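Local atomic coordinates of formiminoglutamase (Trypanosoma cruzi, PDB entry 4MYK), a protein that hydrolyses N-formimino-L-glutamate to glutamate and formamide, as a binuclear manganese enzyme of the arginase family. Residues L169-S174 / A195-D200; A131-F136 / S173-K178; S79-Y84 / G305-P310; E260-C265 / F299-L304. The protein carries 1 engineered substitution. All coordinates share one frame; numbering follows the deposited sequence.

Contact 1. Residues L169-S174 / A195-D200; sequences LLEESS and AQYVRD
Leu-170 and Tyr-197 join two neighbouring elements of the arginase/deacetylase α/β fold: the C-terminal end of helix 165-170, which leads toward strand 180-185, and helix 192-200, which follows that strand. The tight part is apolar. CD1 of Leu-170 lies 3.4 Å from CE1 of Tyr-197, approaching the ring obliquely, and CB of Leu-170 is 3.9 Å from the same CE1. The two side chains slide past each other in opposite directions. Tyr-197 holds CG anti to its own N (chi1 180°), which carries the ring across to helix 165-170. Val-198 adds a looser touch, its CG2 4.4 Å from CD1 of Leu-170. Behind this pair, Leu-170 also packs on Phe-180 and Val-198 on Leu-149 and Leu-205, so the sheet and its loops close the buried side. The side chain of Val-198 is about 9 Å from that of Asp-150, a manganese ligand in another structure of this protein but without metal here.

The exposed side buries less, 19 Å² at Glu-171 against about 62 Å² each at Leu-170 and Tyr-197. No hydrogen bond links the segments; OE1 of Glu-171 makes a long, weak ion pair with Arg-167, which is also a cation-pi partner of the Tyr-197 ring. The carboxylate plane stands 87° from that ring, and a single methylene makes the touch, close though it is: CG of Glu-171 lies 3.3 Å from OH of Tyr-197.

Contact 2. Residues A131-F136 / S173-K178; sequences AMLRAF and SSFSGK
The backbones come nearest at Leu-133 and Ser-174, whose CA atoms are 6.9 Å apart, where the last turn of helix 125-135 meets the loop after helix 165-170. In the arginase/deacetylase α/β fold these two elements lead into strands 141-145 and 180-185, which are neighbours in the parallel sheet, so the contact joins connections at the strand-entry side, away from the manganese ions.

One side chain, Leu-133, supplies the whole helix side of the contact. Its CB points at the loop, and the two methyls divide the work. CD1 rests 3.7 Å from OG of Ser-174; this is a van der Waals touch, since a methyl offers the hydroxyl no hydrogen bond. The side chain crosses Phe-175 at about a right angle, meeting the root of that residue more than its ring. Phe-175 holds CG anti to its backbone N (chi1 178°), which leads the ring away from helix 125-135, where it packs on the carbonyl O of Leu-169 and on CD2 of Leu-170. Leu-133 also touches Val-140 and Glu-172. No hydrogen bond spans the segments. The join is van der Waals packing; the second methyl, CD2 of Leu-133, lies 3.7 Å from CB of Phe-175 and 4.0 Å from its CD1.

Contact 3. Residues S79-Y84 / G305-P310; sequences SHLKLY and GFATRP. Engineered in segment 305-310: Pro-310 (natural residue Ser).
Leu-81 and Ala-307 bury the largest areas here, followed by His-80; the CA atoms of Leu-81 and Ala-307 are 6.6 Å apart, the nearest between the segments. The contact ties the loop before strand 83-88, an edge strand of the arginase/deacetylase α/β sheet within this chain, to the C-terminal end of helix 290-306 and the type I turn from Phe-306 to Arg-309.

Leu-81 points at that turn and splits its methyls between two residues. CD1 lies 3.9 Å from CB of Ala-307 and 3.8 Å from its N. CD2 reaches the rim of the Phe-306 ring, in the ring plane and 3.7 Å from CD2 of that phenylalanine, so the leucine meets the ring at its edge. CD1 of Phe-306 lies over the rim of one face of the Arg-309 guanidinium, which hydrogen-bonds through NE to Gly-269 O and through NH2 to Val-274 O, while Phe-114 meets the Phe-306 ring edge-to-face.

Ala-307 is also approached by His-80. With CG placed between the backbone N and the carbonyl carbon (chi1 80°), the imidazole swings toward the turn and presents its edge: CE1 is 3.3 Å from O of Ala-307, close to the ring plane, and 3.9 Å from CB of Ala-307. The carbonyl therefore faces a carbon of the ring, with NE2 farther off at 4.0 Å from that oxygen.

No hydrogen bond crosses between the segments. The chemistry implies a join made by shape, with buried methyl packing at Leu-81 as its inner part and, at the exposed histidine, a CE1-to-carbonyl approach consistent with a weak C-H...O contact.

Contact 4. Residues E260-C265 / F299-L304; sequences EAFDMC and FYHFVL
Phe-262 and His-301 carry the aromatic part of a buried helix-helix contact between helices 258-270 and 290-306 of the arginase/deacetylase fold. The short segments run in roughly the same direction, their axes 7.7 Å apart with a signed crossing angle of -31°. The two rings are nearly parallel (17°) but strongly offset: centroids are 4.5 Å apart, and CD2 of Phe-262 is 3.3 Å from CE1 of His-301.

Because of that offset, a CH-pi contact occupies the imidazole face instead. CB of Phe-262 sits 3.4 Å from the ring centroid of His-301, almost on its normal, while Tyr-300 CE2 lies over the rim of the opposite face. With CG anti to the carbonyl carbon (chi1 -82°), the His-301 ring is directed at Phe-262, and the hydrogen bond between ND1 and Tyr-297 O helps set its rotation.

Backbone contact comes next. CA of Phe-302 is 3.2 Å from O of Cys-265, a fairly straight CA-H...O contact, possible because the helices are close at this point. Apolar packing accompanies it, with CB of Cys-265 4.2 Å from CB of Phe-302.

Around this interface, Cys-265 also touches Phe-235 of strand 231-236, and Phe-302 meets Phe-114 of strand 114-119; Phe-262 packs on Val-254 of a neighbouring subunit, so the helix pair lies between the parallel sheet and the assembly interface.

Overall arrangement
Contact 3 opens first, at 79-84, and closes last, at 305-310, so its long loop encloses the other three. Within it, contact 2 runs from 131-136 to 173-178; contact 1 begins where contact 2 ends, sharing Ser-173 and Ser-174, and closes at 195-200. Contact 4 follows in series, from 260-265 to 299-304. Contacts 1 and 2 touch one another and tie together the connections around strands 141-145, 180-185 and 204-207. Contacts 3 and 4 also touch: helix 290-306 is joined to helix 258-270 by contact 4 and to the approach to edge strand 83-88 by contact 3. Contacts 1 and 4, with centres 28 Å apart, lie on opposite sides of the chain's centre.

Contact 1. Residues L169-S174 / A195-D200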
# COMPACT_ATOMS: atom_id res chain seq x y z
N LEU A 169 16.62 28.92 -6.18
CA LEU A 169 16.80 28.82 -7.61
C LEU A 169 15.88 29.81 -8.35
O LEU A 169 16.29 30.46 -9.30
CB LEU A 169 16.65 27.36 -8.06
CG LEU A 169 17.64 26.44 -7.29
CD1 LEU A 169 17.32 24.94 -7.43
CD2 LEU A 169 19.13 26.73 -7.64
N LEU A 170 14.64 29.96 -7.88
CA LEU A 170 13.74 30.95 -8.48
C LEU A 170 14.30 32.36 -8.34
O LEU A 170 14.03 33.23 -9.17
CB LEU A 170 12.35 30.87 -7.86
CG LEU A 170 11.58 29.62 -8.25
CD1 LEU A 170 10.30 29.51 -7.43
CD2 LEU A 170 11.30 29.62 -9.75
N GLU A 171 15.06 32.59 -7.28
CA GLU A 171 15.67 33.89 -7.05
C GLU A 171 16.93 34.11 -7.89
O GLU A 171 17.55 35.17 -7.79
CB GLU A 171 15.99 34.09 -5.57
CG GLU A 171 14.77 34.18 -4.68
CD GLU A 171 15.08 34.82 -3.34
OE1 GLU A 171 15.17 34.09 -2.33
OE2 GLU A 171 15.22 36.06 -3.30
N GLU A 172 17.29 33.14 -8.72
CA GLU A 172 18.46 33.26 -9.59
C GLU A 172 18.17 34.09 -10.84
O GLU A 172 17.19 33.86 -11.54
CB GLU A 172 18.98 31.89 -10.00
CG GLU A 172 19.58 31.07 -8.87
CD GLU A 172 20.98 31.52 -8.52
OE1 GLU A 172 21.62 32.20 -9.35
OE2 GLU A 172 21.44 31.19 -7.40
N SER A 173 19.05 35.06 -11.12
CA SER A 173 18.95 35.88 -12.33
C SER A 173 18.86 35.02 -13.57
O SER A 173 18.00 35.23 -14.43
CB SER A 173 20.17 36.80 -12.47
OG SER A 173 20.29 37.69 -11.38
N SER A 174 19.77 34.06 -13.67
CA SER A 174 19.93 33.27 -14.88
C SER A 174 18.75 32.35 -15.19
O SER A 174 18.50 32.03 -16.36
CB SER A 174 21.22 32.45 -14.78
OG SER A 174 21.28 31.80 -13.53
N ALA A 195 2.25 28.74 -3.41
CA ALA A 195 1.76 28.59 -4.78
C ALA A 195 1.87 29.92 -5.52
O ALA A 195 2.46 30.00 -6.60
CB ALA A 195 0.32 28.11 -4.79
N GLN A 196 1.28 30.95 -4.94
CA GLN A 196 1.36 32.31 -5.47
C GLN A 196 2.76 32.69 -5.96
O GLN A 196 2.93 33.17 -7.08
CB GLN A 196 0.87 33.29 -4.40
CG GLN A 196 1.22 34.73 -4.66
CD GLN A 196 0.64 35.66 -3.61
OE1 GLN A 196 1.38 36.20 -2.78
NE2 GLN A 196 -0.67 35.86 -3.65
N TYR A 197 3.78 32.46 -5.12
CA TYR A 197 5.18 32.76 -5.47
C TYR A 197 5.66 32.07 -6.75
O TYR A 197 6.19 32.71 -7.66
CB TYR A 197 6.11 32.42 -4.30
CG TYR A 197 7.58 32.70 -4.56
CD1 TYR A 197 8.47 31.68 -4.88
CD2 TYR A 197 8.08 34.00 -4.51
CE1 TYR A 197 9.82 31.94 -5.13
CE2 TYR A 197 9.42 34.27 -4.76
CZ TYR A 197 10.29 33.24 -5.07
OH TYR A 197 11.62 33.52 -5.31
N VAL A 198 5.51 30.76 -6.81
CA VAL A 198 5.86 29.99 -8.00
C VAL A 198 5.13 30.51 -9.23
O VAL A 198 5.74 30.78 -10.26
CB VAL A 198 5.48 28.50 -7.84
CG1 VAL A 198 5.66 27.77 -9.17
CG2 VAL A 198 6.29 27.85 -6.73
N ARG A 199 3.81 30.63 -9.13
CA ARG A 199 3.02 31.05 -10.27
C ARG A 199 3.33 32.47 -10.68
O ARG A 199 3.37 32.78 -11.86
CB ARG A 199 1.53 30.82 -10.01
CG ARG A 199 1.15 29.36 -10.23
CD ARG A 199 -0.11 28.98 -9.49
NE ARG A 199 -0.61 27.67 -9.92
CZ ARG A 199 -1.71 27.09 -9.43
NH1 ARG A 199 -2.43 27.70 -8.49
NH2 ARG A 199 -2.08 25.90 -9.89
N ASP A 200 3.60 33.33 -9.69
CA ASP A 200 4.03 34.70 -9.97
C ASP A 200 5.42 34.74 -10.60
O ASP A 200 5.86 35.78 -11.08
CB ASP A 200 3.99 35.56 -8.71
CG ASP A 200 2.60 36.09 -8.40
OD1 ASP A 200 1.66 35.82 -9.17
OD2 ASP A 200 2.45 36.77 -7.36

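Contact 2. Residues A131-F136 / S173-K178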
# COMPACT_ATOMS: atom_id res chain seq x y z
N ALA A 131 24.98 24.39 -9.79
CA ALA A 131 25.86 23.63 -10.68
C ALA A 131 25.32 23.58 -12.11
O ALA A 131 26.09 23.65 -13.08
CB ALA A 131 26.09 22.21 -10.13
N MET A 132 23.99 23.45 -12.24
CA MET A 132 23.32 23.44 -13.54
C MET A 132 23.33 24.81 -14.20
O MET A 132 23.61 24.92 -15.39
CB MET A 132 21.87 22.96 -13.42
CG MET A 132 21.69 21.46 -13.19
SD MET A 132 22.05 20.38 -14.59
CE MET A 132 20.78 20.87 -15.77
N LEU A 133 23.03 25.84 -13.42
CA LEU A 133 22.98 27.21 -13.92
C LEU A 133 24.36 27.71 -14.35
O LEU A 133 24.45 28.67 -15.12
CB LEU A 133 22.40 28.16 -12.87
CG LEU A 133 20.96 27.91 -12.40
CD1 LEU A 133 20.58 28.92 -11.32
CD2 LEU A 133 19.99 27.94 -13.56
N ARG A 134 25.41 27.08 -13.84
CA ARG A 134 26.77 27.41 -14.27
C ARG A 134 27.08 26.66 -15.53
O ARG A 134 27.68 27.20 -16.46
CB ARG A 134 27.80 27.03 -13.20
CG ARG A 134 27.88 27.96 -12.00
CD ARG A 134 28.80 27.35 -10.94
NE ARG A 134 30.11 27.07 -11.51
CZ ARG A 134 31.00 26.22 -10.99
NH1 ARG A 134 30.73 25.55 -9.89
NH2 ARG A 134 32.17 26.05 -11.60
N ALA A 135 26.70 25.39 -15.56
CA ALA A 135 27.04 24.53 -16.68
C ALA A 135 26.30 24.91 -17.97
O ALA A 135 26.87 24.79 -19.07
CB ALA A 135 26.80 23.06 -16.32
N PHE A 136 25.05 25.34 -17.85
CA PHE A 136 24.26 25.77 -19.01
C PHE A 136 23.68 27.14 -18.73
O PHE A 136 22.51 27.27 -18.38
CB PHE A 136 23.14 24.78 -19.32
CG PHE A 136 23.55 23.35 -19.15
CD1 PHE A 136 24.28 22.70 -20.13
CD2 PHE A 136 23.22 22.65 -18.00
CE1 PHE A 136 24.67 21.38 -19.98
CE2 PHE A 136 23.61 21.33 -17.83
CZ PHE A 136 24.33 20.70 -18.82
N SER A 173 19.05 35.06 -11.12
CA SER A 173 18.95 35.88 -12.33
C SER A 173 18.86 35.02 -13.57
O SER A 173 18.00 35.23 -14.43
CB SER A 173 20.17 36.80 -12.47
OG SER A 173 20.29 37.69 -11.38
N SER A 174 19.77 34.06 -13.67
CA SER A 174 19.93 33.27 -14.88
C SER A 174 18.75 32.35 -15.19
O SER A 174 18.50 32.03 -16.36
CB SER A 174 21.22 32.45 -14.78
OG SER A 174 21.28 31.80 -13.53
N PHE A 175 18.02 31.95 -14.15
CA PHE A 175 17.03 30.88 -14.28
C PHE A 175 15.63 31.38 -14.58
O PHE A 175 15.08 32.20 -13.83
CB PHE A 175 17.00 30.01 -13.02
CG PHE A 175 15.97 28.93 -13.07
CD1 PHE A 175 16.03 27.94 -14.07
CD2 PHE A 175 14.94 28.88 -12.14
CE1 PHE A 175 15.07 26.92 -14.13
CE2 PHE A 175 13.96 27.87 -12.19
CZ PHE A 175 14.03 26.89 -13.19
N SER A 176 15.04 30.84 -15.64
CA SER A 176 13.70 31.22 -16.05
C SER A 176 12.62 30.34 -15.43
O SER A 176 12.58 29.13 -15.67
CB SER A 176 13.56 31.18 -17.57
OG SER A 176 12.23 31.50 -17.96
N GLY A 177 11.74 30.97 -14.66
CA GLY A 177 10.65 30.29 -13.98
C GLY A 177 9.65 29.59 -14.87
O GLY A 177 9.00 28.65 -14.43
N LYS A 178 9.50 30.04 -16.12
CA LYS A 178 8.62 29.35 -17.06
C LYS A 178 9.11 27.93 -17.26
O LYS A 178 8.41 27.10 -17.84
CB LYS A 178 8.58 30.05 -18.41
CG LYS A 178 8.31 31.53 -18.36
CD LYS A 178 8.28 32.10 -19.78
CE LYS A 178 8.94 33.48 -19.84
NZ LYS A 178 9.03 34.04 -21.22

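Contact 3. Residues S79-Y84 / G305-P310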
# COMPACT_ATOMS: atom_id res chain seq x y z
N SER A 79 24.18 -3.24 -20.00
CA SER A 79 25.50 -3.84 -19.83
C SER A 79 26.64 -2.96 -20.32
O SER A 79 27.77 -3.09 -19.86
CB SER A 79 25.56 -5.20 -20.53
OG SER A 79 24.76 -6.14 -19.84
N HIS A 80 26.33 -2.05 -21.24
CA HIS A 80 27.37 -1.21 -21.85
C HIS A 80 27.73 0.06 -21.05
O HIS A 80 28.73 0.71 -21.35
CB HIS A 80 26.99 -0.84 -23.30
CG HIS A 80 26.01 0.29 -23.41
ND1 HIS A 80 24.65 0.09 -23.49
CD2 HIS A 80 26.20 1.63 -23.46
CE1 HIS A 80 24.04 1.26 -23.58
NE2 HIS A 80 24.96 2.21 -23.56
N LEU A 81 26.92 0.41 -20.05
CA LEU A 81 27.14 1.63 -19.30
C LEU A 81 28.21 1.40 -18.25
O LEU A 81 28.40 0.28 -17.78
CB LEU A 81 25.86 2.10 -18.61
CG LEU A 81 24.76 2.75 -19.44
CD1 LEU A 81 23.55 3.09 -18.57
CD2 LEU A 81 25.28 3.99 -20.12
N LYS A 82 28.92 2.47 -17.89
CA LYS A 82 29.86 2.42 -16.77
C LYS A 82 29.43 3.40 -15.71
O LYS A 82 29.16 4.56 -15.99
CB LYS A 82 31.31 2.72 -17.22
CG LYS A 82 31.98 1.56 -17.93
CD LYS A 82 33.30 1.98 -18.52
CE LYS A 82 33.17 3.32 -19.21
NZ LYS A 82 31.95 3.43 -20.09
N LEU A 83 29.34 2.89 -14.48
CA LEU A 83 29.00 3.70 -13.32
C LEU A 83 30.24 3.93 -12.48
O LEU A 83 31.16 3.10 -12.47
CB LEU A 83 27.95 2.99 -12.46
CG LEU A 83 26.47 3.20 -12.76
CD1 LEU A 83 26.23 3.40 -14.25
CD2 LEU A 83 25.67 2.02 -12.22
N TYR A 84 30.27 5.05 -11.77
CA TYR A 84 31.34 5.32 -10.82
C TYR A 84 30.76 5.98 -9.60
O TYR A 84 29.88 6.84 -9.70
CB TYR A 84 32.41 6.23 -11.43
CG TYR A 84 33.67 6.31 -10.62
CD1 TYR A 84 33.85 7.33 -9.68
CD2 TYR A 84 34.69 5.38 -10.78
CE1 TYR A 84 35.03 7.42 -8.93
CE2 TYR A 84 35.86 5.46 -10.03
CZ TYR A 84 36.02 6.48 -9.11
OH TYR A 84 37.17 6.56 -8.37
N GLY A 305 16.81 3.48 -18.52
CA GLY A 305 16.34 4.48 -19.46
C GLY A 305 17.51 5.14 -20.15
O GLY A 305 17.48 5.40 -21.35
N PHE A 306 18.54 5.42 -19.36
CA PHE A 306 19.75 6.06 -19.86
C PHE A 306 20.42 5.20 -20.92
O PHE A 306 20.87 5.69 -21.96
CB PHE A 306 20.71 6.31 -18.70
CG PHE A 306 21.78 7.31 -19.01
CD1 PHE A 306 21.54 8.67 -18.85
CD2 PHE A 306 23.03 6.89 -19.44
CE1 PHE A 306 22.52 9.60 -19.13
CE2 PHE A 306 24.02 7.81 -19.71
CZ PHE A 306 23.77 9.17 -19.55
N ALA A 307 20.47 3.90 -20.67
CA ALA A 307 21.09 2.97 -21.61
C ALA A 307 20.47 3.07 -23.01
O ALA A 307 21.04 2.59 -23.99
CB ALA A 307 21.01 1.54 -21.09
N THR A 308 19.30 3.71 -23.12
CA THR A 308 18.60 3.78 -24.40
C THR A 308 18.89 5.05 -25.18
O THR A 308 18.65 5.08 -26.38
CB THR A 308 17.05 3.58 -24.29
OG1 THR A 308 16.47 4.65 -23.55
CG2 THR A 308 16.70 2.24 -23.64
N ARG A 309 19.40 6.09 -24.53
CA ARG A 309 19.69 7.29 -25.31
C ARG A 309 20.89 7.12 -26.24
O ARG A 309 21.84 6.40 -25.91
CB ARG A 309 19.85 8.56 -24.46
CG ARG A 309 20.08 8.40 -22.99
CD ARG A 309 20.33 9.80 -22.39
NE ARG A 309 19.56 10.06 -21.17
CZ ARG A 309 19.69 11.14 -20.41
NH1 ARG A 309 20.57 12.08 -20.74
NH2 ARG A 309 18.95 11.29 -19.32
N PRO A 310 20.82 7.77 -27.41
CA PRO A 310 21.89 7.87 -28.42
C PRO A 310 23.28 8.08 -27.80
O PRO A 310 23.79 9.21 -27.80
CB PRO A 310 21.47 9.09 -29.23
CG PRO A 310 19.97 9.05 -29.19
CD PRO A 310 19.60 8.47 -27.84

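Contact 4. Residues E260-C265 / F299-L304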
# COMPACT_ATOMS: atom_id res chain seq x y z
N GLU A 260 4.92 3.83 -10.35
CA GLU A 260 4.91 5.13 -11.01
C GLU A 260 6.29 5.78 -10.93
O GLU A 260 6.80 6.28 -11.93
CB GLU A 260 3.87 6.05 -10.36
CG GLU A 260 2.44 5.64 -10.64
CD GLU A 260 1.47 6.50 -9.88
OE1 GLU A 260 1.75 6.80 -8.69
OE2 GLU A 260 0.43 6.89 -10.46
N ALA A 261 6.88 5.75 -9.74
CA ALA A 261 8.23 6.26 -9.52
C ALA A 261 9.22 5.62 -10.49
O ALA A 261 9.95 6.32 -11.19
CB ALA A 261 8.65 6.02 -8.08
N PHE A 262 9.25 4.29 -10.54
CA PHE A 262 10.11 3.55 -11.47
C PHE A 262 9.85 3.99 -12.91
O PHE A 262 10.79 4.31 -13.64
CB PHE A 262 9.84 2.06 -11.39
CG PHE A 262 10.14 1.45 -10.06
CD1 PHE A 262 10.74 2.20 -9.07
CD2 PHE A 262 9.83 0.13 -9.81
CE1 PHE A 262 11.02 1.64 -7.84
CE2 PHE A 262 10.10 -0.44 -8.59
CZ PHE A 262 10.70 0.32 -7.59
N ASP A 263 8.58 3.97 -13.31
CA ASP A 263 8.21 4.38 -14.65
C ASP A 263 8.66 5.80 -14.99
O ASP A 263 9.04 6.08 -16.12
CB ASP A 263 6.70 4.27 -14.84
CG ASP A 263 6.21 2.82 -14.91
OD1 ASP A 263 7.03 1.91 -14.72
OD2 ASP A 263 5.01 2.62 -15.16
N MET A 264 8.61 6.69 -14.00
CA MET A 264 9.04 8.08 -14.19
C MET A 264 10.55 8.19 -14.30
O MET A 264 11.06 9.00 -15.07
CB MET A 264 8.55 8.96 -13.05
CG MET A 264 7.06 9.18 -12.99
SD MET A 264 6.61 9.95 -11.42
CE MET A 264 7.51 11.49 -11.52
N CYS A 265 11.26 7.41 -13.50
CA CYS A 265 12.71 7.37 -13.56
C CYS A 265 13.22 6.81 -14.90
O CYS A 265 14.19 7.31 -15.45
CB CYS A 265 13.29 6.60 -12.38
SG CYS A 265 13.17 7.54 -10.85
N PHE A 299 16.70 4.45 -9.13
CA PHE A 299 17.97 4.72 -9.82
C PHE A 299 18.22 3.68 -10.92
O PHE A 299 18.64 4.00 -12.03
CB PHE A 299 19.12 4.73 -8.80
CG PHE A 299 20.50 4.71 -9.43
CD1 PHE A 299 21.03 5.85 -10.00
CD2 PHE A 299 21.26 3.55 -9.42
CE1 PHE A 299 22.28 5.84 -10.58
CE2 PHE A 299 22.52 3.53 -9.99
CZ PHE A 299 23.03 4.67 -10.57
N TYR A 300 17.94 2.43 -10.58
CA TYR A 300 18.04 1.32 -11.52
C TYR A 300 17.24 1.57 -12.80
O TYR A 300 17.74 1.37 -13.90
CB TYR A 300 17.57 0.03 -10.83
CG TYR A 300 17.34 -1.12 -11.79
CD1 TYR A 300 18.40 -1.74 -12.43
CD2 TYR A 300 16.06 -1.57 -12.05
CE1 TYR A 300 18.20 -2.78 -13.31
CE2 TYR A 300 15.84 -2.61 -12.94
CZ TYR A 300 16.92 -3.21 -13.56
OH TYR A 300 16.72 -4.25 -14.45
N HIS A 301 16.00 2.02 -12.65
CA HIS A 301 15.14 2.29 -13.79
C HIS A 301 15.68 3.47 -14.57
O HIS A 301 15.66 3.47 -15.80
CB HIS A 301 13.69 2.54 -13.34
CG HIS A 301 12.91 1.29 -13.10
ND1 HIS A 301 12.97 0.59 -11.91
CD2 HIS A 301 12.06 0.59 -13.89
CE1 HIS A 301 12.19 -0.48 -11.99
NE2 HIS A 301 11.63 -0.50 -13.18
N PHE A 302 16.16 4.49 -13.85
CA PHE A 302 16.79 5.61 -14.52
C PHE A 302 17.92 5.09 -15.40
O PHE A 302 18.02 5.45 -16.57
CB PHE A 302 17.34 6.66 -13.55
CG PHE A 302 18.27 7.62 -14.24
CD1 PHE A 302 17.76 8.72 -14.92
CD2 PHE A 302 19.63 7.37 -14.29
CE1 PHE A 302 18.60 9.57 -15.62
CE2 PHE A 302 20.47 8.22 -14.98
CZ PHE A 302 19.96 9.32 -15.64
N VAL A 303 18.79 4.28 -14.80
CA VAL A 303 19.95 3.71 -15.49
C VAL A 303 19.56 2.95 -16.76
O VAL A 303 20.21 3.09 -17.80
CB VAL A 303 20.74 2.80 -14.55
CG1 VAL A 303 21.73 1.94 -15.34
CG2 VAL A 303 21.45 3.62 -13.48
N LEU A 304 18.50 2.14 -16.68
CA LEU A 304 17.97 1.45 -17.84
C LEU A 304 17.51 2.42 -18.93
O LEU A 304 17.76 2.21 -20.11
CB LEU A 304 16.79 0.57 -17.44
CG LEU A 304 17.11 -0.74 -16.73
CD1 LEU A 304 15.83 -1.51 -16.49
CD2 LEU A 304 18.07 -1.57 -17.55